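Local structure of flavin-nucleotide-binding protein (6RK0) at the interface of chains A and B. The protein acts as a low-potential terminal oxidase, the flavocytochrome Anf3, which carries FAD and haem b and is associated with the iron-only nitrogenase. Coordinates in Å, arbitrary orientation; residue numbers count along the deposited sequence, not the author numbering. Chains: chain A/B, Uncharacterized protein.

Contact 1: the interface of chains A and B. Residues chain A 155, 158-159; chain B 103, 105, 181.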
ATOM      1  N   GLU A 155      24.756   2.908 -15.560  1.00 11.80           N
ATOM      2  CA  GLU A 155      23.403   2.735 -15.067  1.00 11.08           C
ATOM      3  C   GLU A 155      23.358   1.652 -13.995  1.00 11.16           C
ATOM      4  O   GLU A 155      22.742   1.828 -12.933  1.00 11.62           O
ATOM      5  CB  GLU A 155      22.476   2.440 -16.234  1.00 11.29           C
ATOM      6  CG  GLU A 155      22.236   3.644 -17.114  1.00 11.71           C
ATOM      7  CD  GLU A 155      21.544   3.365 -18.436  1.00 12.18           C
ATOM      8  OE1 GLU A 155      21.644   2.224 -18.963  1.00 11.89           O
ATOM      9  OE2 GLU A 155      20.893   4.316 -18.945  1.00 13.62           O
ATOM     10  N   ALA A 158      25.012   2.889 -10.744  1.00 11.46           N
ATOM     11  CA  ALA A 158      24.251   3.908 -10.039  1.00 11.53           C
ATOM     12  C   ALA A 158      23.096   3.310  -9.243  1.00 11.24           C
ATOM     13  O   ALA A 158      22.380   4.061  -8.560  1.00 11.29           O
ATOM     14  CB  ALA A 158      23.707   4.897 -11.059  1.00 12.61           C
ATOM     15  N   THR A 159      22.856   2.011  -9.350  1.00 10.86           N
ATOM     16  CA  THR A 159      21.676   1.359  -8.784  1.00 10.53           C
ATOM     17  C   THR A 159      22.077   0.511  -7.584  1.00 11.02           C
ATOM     18  O   THR A 159      23.100  -0.162  -7.614  1.00 12.71           O
ATOM     19  CB  THR A 159      21.015   0.474  -9.845  1.00 10.68           C
ATOM     20  OG1 THR A 159      20.803   1.234 -11.043  1.00 11.00           O
ATOM     21  CG2 THR A 159      19.665  -0.080  -9.409  1.00 10.80           C
TER
ATOM     22  N   SER B 103      15.075   2.574 -22.205  1.00 10.24           N
ATOM     23  CA  SER B 103      16.126   1.954 -21.423  1.00 10.49           C
ATOM     24  C   SER B 103      15.526   1.419 -20.136  1.00  9.91           C
ATOM     25  O   SER B 103      14.625   2.035 -19.557  1.00 10.10           O
ATOM     26  CB  SER B 103      17.264   2.907 -21.132  1.00 11.55           C
ATOM     27  OG  SER B 103      16.895   3.881 -20.207  1.00 12.40           O
ATOM     28  N   TYR B 105      16.845   1.515 -17.229  1.00  9.96           N
ATOM     29  CA  TYR B 105      17.147   2.472 -16.178  1.00 10.16           C
ATOM     30  C   TYR B 105      16.042   3.510 -16.023  1.00  9.70           C
ATOM     31  O   TYR B 105      15.835   4.014 -14.916  1.00 10.42           O
ATOM     32  CB  TYR B 105      18.439   3.188 -16.560  1.00 10.88           C
ATOM     33  CG  TYR B 105      19.002   4.165 -15.556  1.00 11.33           C
ATOM     34  CD1 TYR B 105      19.679   3.724 -14.425  1.00 12.10           C
ATOM     35  CD2 TYR B 105      18.957   5.533 -15.776  1.00 13.81           C
ATOM     36  CE1 TYR B 105      20.293   4.602 -13.545  1.00 14.10           C
ATOM     37  CE2 TYR B 105      19.556   6.420 -14.876  1.00 15.22           C
ATOM     38  CZ  TYR B 105      20.206   5.948 -13.757  1.00 16.21           C
ATOM     39  OH  TYR B 105      20.808   6.833 -12.873  1.00 20.06           O
ATOM     40  N   ASP B 181      16.545   9.324 -21.841  1.00 10.58           N
ATOM     41  CA  ASP B 181      17.687  10.163 -22.188  1.00 11.03           C
ATOM     42  C   ASP B 181      17.521  10.647 -23.627  1.00 10.56           C
ATOM     43  O   ASP B 181      17.066   9.899 -24.495  1.00 10.45           O
ATOM     44  CB  ASP B 181      18.971   9.328 -22.141  1.00 13.06           C
ATOM     45  CG  ASP B 181      19.290   8.755 -20.788  1.00 17.19           C
ATOM     46  OD1 ASP B 181      18.711   9.177 -19.762  1.00 19.72           O
ATOM     47  OD2 ASP B 181      20.161   7.830 -20.752  1.00 20.40           O
TER
HETATM   48  O   HOH W   1      19.141   0.875 -18.894  1.00 12.56           O
HETATM   49  O   HOH W   2      21.020   6.951 -18.421  1.00 21.24           O
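A:Glu155 lies on helix 153-157 with helical backbone angles (phi -65°, psi -46°), and it meets B:Tyr105 on the short 3-10 helix 104-106 of the other chain. The glutamate lays its aliphatic stem over one face of the tyrosine ring. Its CG sits 3.9 Å from the B:Tyr105 ring centroid in a CH-pi contact, offset toward the rim on the CG-CD1 side. The first methylene also touches that rim, with A:Glu155 CB 3.6 Å from B:Tyr105 CD1. Beyond CG the chain is extended, which carries the carboxylate past the ring to the tyrosine CB. Carboxylate and ring planes are only 20° apart. With CG anti to the backbone N, the B:Tyr105 ring reaches across under the glutamate, its phenol end toward A:Ala158. B:Tyr105 OH lies 3.9 Å from A:Ala158 CB. B:Tyr105, A:Ala158 and A:Thr159 also line haem pockets, so the patch lies beside the haem. The polar links between the chains in this patch run through water. One water joins A:Glu155 OE1 to the backbone N of B:Tyr105, 2.9 Å from that nitrogen. A second water lies between A:Glu155 OE2 and B:Asp181 OD2. A:Glu155 OE2 and B:Asp181 OD2 are 4.0 Å apart, and the shared water probably eases the repulsion of like charges. A:Thr159 OG1 donates to A:Glu155 O at 2.8 Å, tying the end of helix 153-157 to the start of strand 159-165.

Contact 2: the interface of chains A and B. Residues chain A 46-48, 57, 91; chain B 46-48, 57, 91.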
ATOM      1  N   HIS A  46       5.737  -1.892   0.958  1.00  7.57           N
ATOM      2  CA  HIS A  46       6.009  -0.740   1.801  1.00  7.96           C
ATOM      3  C   HIS A  46       7.067  -1.156   2.809  1.00  8.02           C
ATOM      4  O   HIS A  46       6.851  -2.065   3.616  1.00  8.82           O
ATOM      5  CB  HIS A  46       4.722  -0.262   2.507  1.00  8.36           C
ATOM      6  CG  HIS A  46       3.753   0.365   1.562  1.00  8.43           C
ATOM      7  ND1 HIS A  46       2.907  -0.364   0.758  1.00  9.19           N
ATOM      8  CD2 HIS A  46       3.570   1.665   1.204  1.00  9.02           C
ATOM      9  CE1 HIS A  46       2.265   0.480  -0.043  1.00  9.45           C
ATOM     10  NE2 HIS A  46       2.635   1.715   0.207  1.00  9.72           N
ATOM     11  N   VAL A  47       8.225  -0.502   2.757  1.00  8.06           N
ATOM     12  CA  VAL A  47       9.382  -0.864   3.579  1.00  8.26           C
ATOM     13  C   VAL A  47       9.498   0.094   4.746  1.00  7.95           C
ATOM     14  O   VAL A  47       9.548   1.323   4.537  1.00  8.56           O
ATOM     15  CB  VAL A  47      10.678  -0.871   2.745  1.00  9.62           C
ATOM     16  CG1 VAL A  47      11.900  -1.101   3.643  1.00 11.23           C
ATOM     17  CG2 VAL A  47      10.606  -1.925   1.666  1.00 10.81           C
ATOM     18  N   GLY A  48       9.581  -0.456   5.959  1.00  8.00           N
ATOM     19  CA  GLY A  48       9.753   0.345   7.176  1.00  8.31           C
ATOM     20  C   GLY A  48      11.222   0.352   7.562  1.00  8.47           C
ATOM     21  O   GLY A  48      11.863  -0.691   7.620  1.00  9.30           O
ATOM     22  N   VAL A  57       8.020   4.898   6.137  1.00  8.38           N
ATOM     23  CA  VAL A  57       7.380   3.869   5.318  1.00  8.32           C
ATOM     24  C   VAL A  57       7.539   4.250   3.849  1.00  8.21           C
ATOM     25  O   VAL A  57       6.899   5.209   3.381  1.00  8.78           O
ATOM     26  CB  VAL A  57       5.890   3.698   5.667  1.00  8.73           C
ATOM     27  CG1 VAL A  57       5.279   2.622   4.798  1.00  9.30           C
ATOM     28  CG2 VAL A  57       5.690   3.391   7.156  1.00  9.92           C
ATOM     29  N   THR A  91       6.303  -4.861   4.206  1.00  7.94           N
ATOM     30  CA  THR A  91       4.898  -5.230   4.197  1.00  8.16           C
ATOM     31  C   THR A  91       4.369  -5.201   2.779  1.00  7.80           C
ATOM     32  O   THR A  91       4.612  -4.246   2.024  1.00  8.29           O
ATOM     33  CB  THR A  91       4.098  -4.277   5.105  1.00  8.45           C
ATOM     34  OG1 THR A  91       4.538  -4.516   6.443  1.00  9.02           O
ATOM     35  CG2 THR A  91       2.593  -4.497   4.976  1.00  9.36           C
TER
ATOM     36  N   HIS B  46      -0.451   3.027   5.260  1.00  7.75           N
ATOM     37  CA  HIS B  46       0.555   2.185   5.891  1.00  7.76           C
ATOM     38  C   HIS B  46       1.235   3.011   6.956  1.00  7.93           C
ATOM     39  O   HIS B  46       1.896   4.018   6.640  1.00  8.58           O
ATOM     40  CB  HIS B  46       1.554   1.635   4.842  1.00  8.47           C
ATOM     41  CG  HIS B  46       0.916   0.625   3.927  1.00  8.47           C
ATOM     42  ND1 HIS B  46       0.149   0.978   2.841  1.00  9.06           N
ATOM     43  CD2 HIS B  46       0.875  -0.731   3.998  1.00  9.11           C
ATOM     44  CE1 HIS B  46      -0.340  -0.127   2.296  1.00  9.83           C
ATOM     45  NE2 HIS B  46       0.096  -1.178   2.962  1.00  9.78           N
ATOM     46  N   VAL B  47       1.107   2.597   8.215  1.00  8.06           N
ATOM     47  CA  VAL B  47       1.637   3.350   9.342  1.00  8.14           C
ATOM     48  C   VAL B  47       2.924   2.717   9.833  1.00  7.81           C
ATOM     49  O   VAL B  47       2.952   1.527  10.123  1.00  8.85           O
ATOM     50  CB  VAL B  47       0.614   3.413  10.492  1.00  9.45           C
ATOM     51  CG1 VAL B  47       1.216   4.077  11.746  1.00 10.87           C
ATOM     52  CG2 VAL B  47      -0.652   4.168  10.049  1.00 11.40           C
ATOM     53  N   GLY B  48       3.973   3.526   9.945  1.00  8.00           N
ATOM     54  CA  GLY B  48       5.266   3.083  10.455  1.00  8.27           C
ATOM     55  C   GLY B  48       5.418   3.517  11.904  1.00  8.20           C
ATOM     56  O   GLY B  48       5.202   4.676  12.248  1.00  8.75           O
ATOM     57  N   VAL B  57       5.412  -1.818   9.673  1.00  8.45           N
ATOM     58  CA  VAL B  57       4.558  -1.140   8.711  1.00  8.20           C
ATOM     59  C   VAL B  57       3.189  -1.808   8.746  1.00  8.09           C
ATOM     60  O   VAL B  57       3.032  -2.934   8.258  1.00  8.82           O
ATOM     61  CB  VAL B  57       5.141  -1.208   7.295  1.00  8.61           C
ATOM     62  CG1 VAL B  57       4.210  -0.510   6.330  1.00  9.17           C
ATOM     63  CG2 VAL B  57       6.547  -0.628   7.264  1.00  9.62           C
ATOM     64  N   THR B  91       2.007   6.706   5.580  1.00  7.78           N
ATOM     65  CA  THR B  91       2.192   6.794   4.141  1.00  7.55           C
ATOM     66  C   THR B  91       0.917   6.333   3.435  1.00  7.68           C
ATOM     67  O   THR B  91       0.338   5.312   3.799  1.00  8.34           O
ATOM     68  CB  THR B  91       3.385   5.949   3.705  1.00  8.24           C
ATOM     69  OG1 THR B  91       4.551   6.570   4.261  1.00  8.71           O
ATOM     70  CG2 THR B  91       3.513   5.860   2.205  1.00  9.32           C
TER
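A:Thr91 OG1 donates a hydrogen bond of 2.8 Å to the backbone carbonyl O of B:Val57. The patch is a two-fold contact between strands of a pyridoxamine 5'-phosphate oxidase-like fold, a family in which flavin-binding barrels commonly pair as dimers. The hydroxyl lies in the plane of the carbonyl and meets a lone pair of its oxygen, with a C=O...donor angle of 134°. The twin bond, from B:Thr91 OG1 to A:Val57 O, measures 2.9 Å. In each threonine OG1 stands anti to the carbonyl carbon (chi1 -66° in A:Thr91), which turns the hydroxyl toward the partner strand. The valines whose carbonyls accept these bonds also meet each other. A:Val57 CG1 and B:Val57 CG1 come tip to tip at 3.6 Å. The other branch, CG2, presses on the glycine backbone of the partner: A:Val57 CG2 is 3.3 Å from B:Gly48 CA, tighter than usual van der Waals contact. The imidazoles of A:His46 and B:His46 stack with centroids 3.7 Å apart and planes 7° from parallel. Each ND1 sits over the centre of the other ring, while the side chains cross at about a right angle. Two positive charges face to face would repel, so the stack may disfavour protonation of both rings together. Behind the stack, A:His46 CB rests 3.9 Å from B:Val57 CG1.

Contact 3: the interface of chains A and B. Residues chain A 61, 140-141, 219, 222; chain B 98, 100, 107, 194, 196.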
ATOM      1  N   PHE A  61       8.616  -0.909  -5.505  0.61  8.45           N
ATOM      2  CA  PHE A  61       8.419  -2.184  -6.186  0.61  8.55           C
ATOM      3  C   PHE A  61       9.320  -3.257  -5.578  0.61  8.48           C
ATOM      4  O   PHE A  61      10.373  -2.945  -5.007  0.61  9.39           O
ATOM      5  CB  PHE A  61       8.675  -2.044  -7.692  0.61  9.33           C
ATOM      6  CG  PHE A  61       7.416  -1.698  -8.483  0.61 10.36           C
ATOM      7  CD1 PHE A  61       6.347  -0.953  -7.897  0.61 13.94           C
ATOM      8  CD2 PHE A  61       7.198  -2.263  -9.708  0.61  9.29           C
ATOM      9  CE1 PHE A  61       5.179  -0.645  -8.629  0.61 16.35           C
ATOM     10  CE2 PHE A  61       6.066  -1.952 -10.452  0.61 10.01           C
ATOM     11  CZ  PHE A  61       5.050  -1.158  -9.918  0.61 14.23           C
ATOM     12  N   LEU A 140       8.042  -8.529 -14.858  1.00 11.96           N
ATOM     13  CA  LEU A 140       6.895  -7.673 -15.148  1.00 12.49           C
ATOM     14  C   LEU A 140       6.408  -7.885 -16.574  1.00 12.98           C
ATOM     15  O   LEU A 140       5.202  -8.034 -16.800  1.00 13.86           O
ATOM     16  CB  LEU A 140       7.276  -6.214 -14.956  1.00 12.94           C
ATOM     17  CG  LEU A 140       7.596  -5.847 -13.514  1.00 15.82           C
ATOM     18  CD1 LEU A 140       8.133  -4.443 -13.482  1.00 19.85           C
ATOM     19  CD2 LEU A 140       6.371  -6.010 -12.620  1.00 21.60           C
ATOM     20  N   ILE A 141       7.331  -7.901 -17.538  1.00 12.94           N
ATOM     21  CA  ILE A 141       6.973  -8.023 -18.954  1.00 14.02           C
ATOM     22  C   ILE A 141       7.898  -9.071 -19.552  1.00 15.11           C
ATOM     23  O   ILE A 141       9.099  -8.810 -19.702  1.00 13.94           O
ATOM     24  CB  ILE A 141       7.101  -6.702 -19.722  1.00 14.11           C
ATOM     25  CG1 ILE A 141       6.189  -5.595 -19.139  1.00 15.10           C
ATOM     26  CG2 ILE A 141       6.774  -6.932 -21.211  1.00 15.75           C
ATOM     27  CD1 ILE A 141       6.564  -4.218 -19.589  1.00 15.72           C
ATOM     28  N   ILE A 219       3.634  -6.984 -23.707  1.00 17.69           N
ATOM     29  CA  ILE A 219       3.196  -5.901 -22.812  1.00 17.93           C
ATOM     30  C   ILE A 219       1.854  -6.237 -22.187  1.00 17.56           C
ATOM     31  O   ILE A 219       1.590  -5.869 -21.032  1.00 16.70           O
ATOM     32  CB  ILE A 219       3.123  -4.560 -23.595  1.00 19.59           C
ATOM     33  CG1 ILE A 219       4.442  -4.108 -24.245  1.00 24.84           C
ATOM     34  CG2 ILE A 219       2.600  -3.440 -22.715  1.00 18.68           C
ATOM     35  CD1 ILE A 219       5.613  -4.127 -23.421  1.00 29.71           C
ATOM     36  N   PHE A 222       1.547  -8.112 -18.621  1.00 15.17           N
ATOM     37  CA  PHE A 222       1.702  -7.509 -17.305  1.00 14.04           C
ATOM     38  C   PHE A 222       0.352  -7.528 -16.584  1.00 13.32           C
ATOM     39  O   PHE A 222      -0.667  -7.131 -17.156  1.00 13.76           O
ATOM     40  CB  PHE A 222       2.227  -6.083 -17.422  1.00 13.58           C
ATOM     41  CG  PHE A 222       2.116  -5.321 -16.133  1.00 12.91           C
ATOM     42  CD1 PHE A 222       2.995  -5.556 -15.075  1.00 13.65           C
ATOM     43  CD2 PHE A 222       1.073  -4.448 -15.930  1.00 13.23           C
ATOM     44  CE1 PHE A 222       2.851  -4.907 -13.870  1.00 13.96           C
ATOM     45  CE2 PHE A 222       0.949  -3.776 -14.718  1.00 13.45           C
ATOM     46  CZ  PHE A 222       1.834  -4.018 -13.706  1.00 13.49           C
TER
ATOM     47  N   LEU B  98       2.358   1.566 -15.013  1.00  8.29           N
ATOM     48  CA  LEU B  98       3.722   1.116 -15.256  1.00  8.27           C
ATOM     49  C   LEU B  98       4.273   1.895 -16.441  1.00  8.51           C
ATOM     50  O   LEU B  98       3.646   1.943 -17.506  1.00  9.65           O
ATOM     51  CB  LEU B  98       3.761  -0.379 -15.556  1.00  9.42           C
ATOM     52  CG  LEU B  98       5.158  -0.982 -15.770  1.00 10.62           C
ATOM     53  CD1 LEU B  98       6.010  -0.871 -14.548  1.00 11.91           C
ATOM     54  CD2 LEU B  98       5.059  -2.420 -16.234  1.00 12.48           C
ATOM     55  N   ILE B 100       6.975   2.319 -19.259  1.00  8.60           N
ATOM     56  CA  ILE B 100       7.867   1.503 -20.081  1.00  8.70           C
ATOM     57  C   ILE B 100       8.710   2.458 -20.923  1.00  8.53           C
ATOM     58  O   ILE B 100       8.196   3.141 -21.818  1.00  9.25           O
ATOM     59  CB  ILE B 100       7.039   0.567 -20.971  1.00  9.80           C
ATOM     60  CG1 ILE B 100       6.208  -0.420 -20.135  1.00 11.54           C
ATOM     61  CG2 ILE B 100       7.944  -0.191 -21.933  1.00 10.53           C
ATOM     62  CD1 ILE B 100       5.105  -1.054 -20.880  1.00 14.06           C
ATOM     63  N   PHE B 107      12.739   2.949 -16.792  1.00  8.86           N
ATOM     64  CA  PHE B 107      11.432   2.446 -16.406  1.00  8.86           C
ATOM     65  C   PHE B 107      10.999   3.132 -15.109  1.00  8.74           C
ATOM     66  O   PHE B 107      11.797   3.607 -14.316  1.00  9.29           O
ATOM     67  CB  PHE B 107      11.446   0.928 -16.186  1.00  9.37           C
ATOM     68  CG  PHE B 107      11.168   0.111 -17.446  1.00  9.43           C
ATOM     69  CD1 PHE B 107      11.899   0.338 -18.612  1.00  9.51           C
ATOM     70  CD2 PHE B 107      10.187  -0.871 -17.470  1.00 11.60           C
ATOM     71  CE1 PHE B 107      11.662  -0.441 -19.762  1.00 10.57           C
ATOM     72  CE2 PHE B 107       9.945  -1.623 -18.625  1.00 12.44           C
ATOM     73  CZ  PHE B 107      10.687  -1.378 -19.754  1.00 11.84           C
ATOM     74  N   ILE B 194       1.301   1.578 -19.080  1.00  9.35           N
ATOM     75  CA  ILE B 194       0.179   0.678 -18.804  1.00 10.00           C
ATOM     76  C   ILE B 194      -0.581   1.285 -17.627  1.00  9.29           C
ATOM     77  O   ILE B 194      -0.086   1.219 -16.482  1.00  9.53           O
ATOM     78  CB  ILE B 194       0.595  -0.759 -18.466  1.00 10.76           C
ATOM     79  CG1 ILE B 194       1.547  -1.349 -19.517  1.00 12.01           C
ATOM     80  CG2 ILE B 194      -0.677  -1.600 -18.288  1.00 12.11           C
ATOM     81  CD1 ILE B 194       2.053  -2.711 -19.121  1.00 13.09           C
ATOM     82  N   ILE B 196      -2.965   1.720 -14.455  1.00  9.05           N
ATOM     83  CA  ILE B 196      -3.408   0.844 -13.371  1.00  9.11           C
ATOM     84  C   ILE B 196      -4.373   1.626 -12.503  1.00  9.12           C
ATOM     85  O   ILE B 196      -4.122   2.805 -12.231  1.00  9.52           O
ATOM     86  CB  ILE B 196      -2.205   0.408 -12.514  1.00  9.37           C
ATOM     87  CG1 ILE B 196      -1.233  -0.442 -13.350  1.00  9.77           C
ATOM     88  CG2 ILE B 196      -2.623  -0.320 -11.232  1.00  9.71           C
ATOM     89  CD1 ILE B 196       0.145  -0.589 -12.721  1.00 10.12           C
TER
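Aromatic-aliphatic packing centres on A:Phe222, which packs against B:Leu98 of strand 88-100 and B:Ile194 and B:Ile196 of strand 192-200. B:Leu98 CD2 lies over one face, 3.9 Å from A:Phe222 CD1 and offset toward the rim. B:Ile194 approaches the CB-CD2 side, where its CD1 is 3.8 Å from A:Phe222 CD2. The B:Ile196 side chain crosses that of A:Phe222 at about a right angle, and its CD1 is 3.8 Å from A:Phe222 CE2. The phenylalanine has CG anti to its backbone N (chi1 167°), which lays the ring against these branches, all on the same side of its plane. Within chain A, the backbone O of A:Leu140 lies in plane at the ring edge. An alanine in place of A:Phe222 would probably open a gap beside B:Leu98, B:Ile194 and B:Ile196 and leave their methyl groups without this ring to pack on.

Aliphatic pairs continue the seam. A:Ile141 and B:Ile100, also on strand 88-100, reach toward each other tip to tip, with their CD1 methyls 3.7 Å apart. A:Ile219, on 3-10 helix 217-221, turns its CG2 branch to B:Ile194 CD1 at 3.7 Å. The same A:Ile219 branch meets B:Ile100 CD1 at 3.9 Å. Polar groups of the two sides do not come within bonding reach here, so the patch is held by apolar packing. B:Leu98, B:Phe107, A:Leu140 and A:Phe61 also line haem pockets. B:Ile194 CD1 also touches a backbone oxygen, lying 3.7 Å from A:Ile219 O.

Contacts 1 and 3 have C-alpha centres about 17 Å apart. Contact 2 is about 26 Å from contact 1 and 23 Å from contact 3. Strand 88-100 of chain B joins contact 2, through B:Thr91, to contact 3, through B:Leu98 and B:Ile100. Strand 54-61 of chain A likewise runs from contact 2 to A:Phe61, a flavin-binding residue at the margin of contact 3. Contact 2 pairs the same residues from both chains, whereas contacts 1 and 3 each have a twin with chains exchanged. Contacts 1 and 3 carry haem-pocket residues of both chains, so each haem site is probably built where the chains meet.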